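Metallo-beta-lactamase (Serratia marcescens, PDB 5AXR) probably hydrolyses beta-lactam antibiotics with a pair of zinc ions, as a subclass B3 metallo-beta-lactamase. Local coordinates at residues F12-N17 / S234-N239. Residues are numbered along the deposited sequence; the frame is centred on the assembly and turned at random.
Sequences FTIYGN and SAYVDN. With NA (sodium ion), chain G; NA (sodium ion), chain F.
Tyr236 lays one face of its ring over the methyl branch of Ile14, whose CG2 sits 4.2 Å from the ring centroid of Tyr236, 26° off the ring normal, in a CH-pi contact. The two side chains cross at about a right angle, and the methyl bears on the root of the ring, with Ile14 CG2 3.7 Å from Tyr236 CG. That branch lies anti to the backbone N of Ile14, while CG1 turns off beside the N (chi1 -71°), which leaves CG2 as the branch that meets the ring. Farther along the ring, the phenol oxygen reaches Phe12: Tyr236 OH comes 3.3 Å from Phe12 CD2, and the two side chains cross obliquely.

A modelled sodium ion bridges the two segments by rather long bonds. It lies in the plane of the Tyr236 ring, at its edge, with Tyr236 OH at 3.0 Å and Thr13 O at 2.7 Å, and two waters add to its shell. A second modelled sodium lies 2.8 Å from the carbonyl Tyr236 O, well away from the zinc site.

In the metallo-beta-lactamase fold this joins the outermost strand of the seven-stranded sheet, 12-15, to the link between helices 221-231 and 241-259. The strand is broken here by a classic beta bulge, Ile14 and Tyr15 both facing one residue of the neighbouring strand 18-20. Tyr15 meets the link more lightly, CE1 lying 4.2 Å from Val237 CG2, and its hydroxyl hydrogen-bonds Lys166 O. Ile210 of strand 210-213 packs against Ile14, Tyr15 and Val237 alike, while Gln225 of helix 221-231 touches both Phe12 and Tyr236.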
loop_
_atom_site.group_PDB
_atom_site.type_symbol
_atom_site.label_atom_id
_atom_site.label_comp_id
_atom_site.label_asym_id
_atom_site.label_seq_id
_atom_site.Cartn_x
_atom_site.Cartn_y
_atom_site.Cartn_z
ATOM N N PHE A 12 -7.624 10.913 8.866
ATOM C CA PHE A 12 -7.415 12.295 8.457
ATOM C C PHE A 12 -7.289 12.390 6.948
ATOM O O PHE A 12 -6.775 11.472 6.295
ATOM C CB PHE A 12 -6.158 12.902 9.116
ATOM C CG PHE A 12 -4.903 12.071 8.939
ATOM C CD1 PHE A 12 -4.662 10.971 9.766
ATOM C CD2 PHE A 12 -3.956 12.391 7.964
ATOM C CE1 PHE A 12 -3.527 10.190 9.622
ATOM C CE2 PHE A 12 -2.828 11.589 7.803
ATOM C CZ PHE A 12 -2.583 10.538 8.668
ATOM N N THR A 13 -7.659 13.547 6.419
ATOM C CA THR A 13 -7.398 13.864 5.023
ATOM C C THR A 13 -5.921 14.180 4.796
ATOM O O THR A 13 -5.306 14.955 5.533
ATOM C CB THR A 13 -8.282 15.017 4.539
ATOM O OG1 THR A 13 -9.678 14.661 4.689
ATOM C CG2 THR A 13 -7.971 15.343 3.093
ATOM N N ILE A 14 -5.356 13.549 3.778
ATOM C CA ILE A 14 -3.983 13.798 3.368
ATOM C C ILE A 14 -3.998 14.914 2.329
ATOM O O ILE A 14 -3.222 15.857 2.429
ATOM C CB ILE A 14 -3.313 12.527 2.752
ATOM C CG1 ILE A 14 -3.046 11.471 3.840
ATOM C CG2 ILE A 14 -2.006 12.883 2.041
ATOM C CD1 ILE A 14 -2.783 10.079 3.309
ATOM N N TYR A 15 -4.786 14.757 1.274
ATOM C CA TYR A 15 -4.829 15.801 0.232
ATOM C C TYR A 15 -6.057 15.637 -0.636
ATOM O O TYR A 15 -6.201 14.626 -1.279
ATOM C CB TYR A 15 -3.566 15.771 -0.634
ATOM C CG TYR A 15 -3.320 17.043 -1.422
ATOM C CD1 TYR A 15 -2.613 18.103 -0.874
ATOM C CD2 TYR A 15 -3.835 17.204 -2.689
ATOM C CE1 TYR A 15 -2.435 19.281 -1.573
ATOM C CE2 TYR A 15 -3.577 18.338 -3.430
ATOM C CZ TYR A 15 -2.904 19.390 -2.850
ATOM O OH TYR A 15 -2.656 20.538 -3.575
ATOM N N GLY A 16 -6.951 16.618 -0.612
ATOM C CA GLY A 16 -8.143 16.628 -1.482
ATOM C C GLY A 16 -9.095 15.498 -1.104
ATOM O O GLY A 16 -9.492 15.389 0.056
ATOM N N ASN A 17 -9.272 14.544 -2.019
ATOM C CA ASN A 17 -10.078 13.351 -1.746
ATOM C C ASN A 17 -9.268 12.128 -1.327
ATOM O O ASN A 17 -9.794 11.023 -1.338
ATOM C CB ASN A 17 -10.935 13.005 -2.983
ATOM C CG ASN A 17 -10.092 12.644 -4.195
ATOM O OD1 ASN A 17 -8.972 13.153 -4.377
ATOM N ND2 ASN A 17 -10.589 11.708 -4.994
ATOM N N SER A 234 -0.197 20.866 2.538
ATOM C CA SER A 234 1.138 20.978 1.979
ATOM C C SER A 234 2.190 20.204 2.796
ATOM O O SER A 234 3.207 19.810 2.241
ATOM C CB SER A 234 1.565 22.443 1.849
ATOM O OG SER A 234 1.329 23.126 3.074
ATOM N N ALA A 235 1.915 19.947 4.071
ATOM C CA ALA A 235 2.818 19.159 4.923
ATOM C C ALA A 235 3.105 17.776 4.343
ATOM O O ALA A 235 4.199 17.268 4.531
ATOM C CB ALA A 235 2.237 19.030 6.325
ATOM N N TYR A 236 2.186 17.241 3.524
ATOM C CA TYR A 236 2.350 15.909 2.923
ATOM C C TYR A 236 3.071 15.920 1.579
ATOM O O TYR A 236 3.465 14.863 1.065
ATOM C CB TYR A 236 0.976 15.280 2.726
ATOM C CG TYR A 236 0.213 15.165 4.002
ATOM C CD1 TYR A 236 0.589 14.251 4.966
ATOM C CD2 TYR A 236 -0.828 16.030 4.285
ATOM C CE1 TYR A 236 -0.124 14.117 6.139
ATOM C CE2 TYR A 236 -1.497 15.959 5.483
ATOM C CZ TYR A 236 -1.154 14.981 6.392
ATOM O OH TYR A 236 -1.833 14.867 7.558
ATOM N N VAL A 237 3.127 17.099 0.973
ATOM C CA VAL A 237 3.739 17.297 -0.321
ATOM C C VAL A 237 5.254 17.394 -0.201
ATOM O O VAL A 237 5.791 18.239 0.532
ATOM C CB VAL A 237 3.212 18.578 -0.993
ATOM C CG1 VAL A 237 3.840 18.759 -2.362
ATOM C CG2 VAL A 237 1.698 18.534 -1.098
ATOM N N ASP A 238 5.929 16.588 -1.009
ATOM C CA ASP A 238 7.375 16.569 -1.076
ATOM C C ASP A 238 7.775 15.667 -2.228
ATOM O O ASP A 238 7.624 14.438 -2.147
ATOM C CB ASP A 238 7.934 16.033 0.220
ATOM C CG ASP A 238 9.404 15.779 0.154
ATOM O OD1 ASP A 238 10.019 16.075 -0.898
ATOM O OD2 ASP A 238 9.929 15.293 1.177
ATOM N N ASN A 239 8.160 16.281 -3.345
ATOM C CA ASN A 239 8.275 15.543 -4.596
ATOM C C ASN A 239 9.575 14.775 -4.752
ATOM O O ASN A 239 9.786 14.104 -5.762
ATOM C CB ASN A 239 8.011 16.459 -5.801
ATOM C CG ASN A 239 9.113 17.460 -6.024
ATOM O OD1 ASN A 239 10.070 17.516 -5.272
ATOM N ND2 ASN A 239 9.042 18.168 -7.129
HETATM NA NA NA G . 5.530 13.390 -0.158
HETATM NA NA NA F . -4.408 16.388 7.631
HETATM O O HOH W 1 -4.802 16.063 10.291
HETATM O O HOH W 2 -6.642 17.757 6.644
#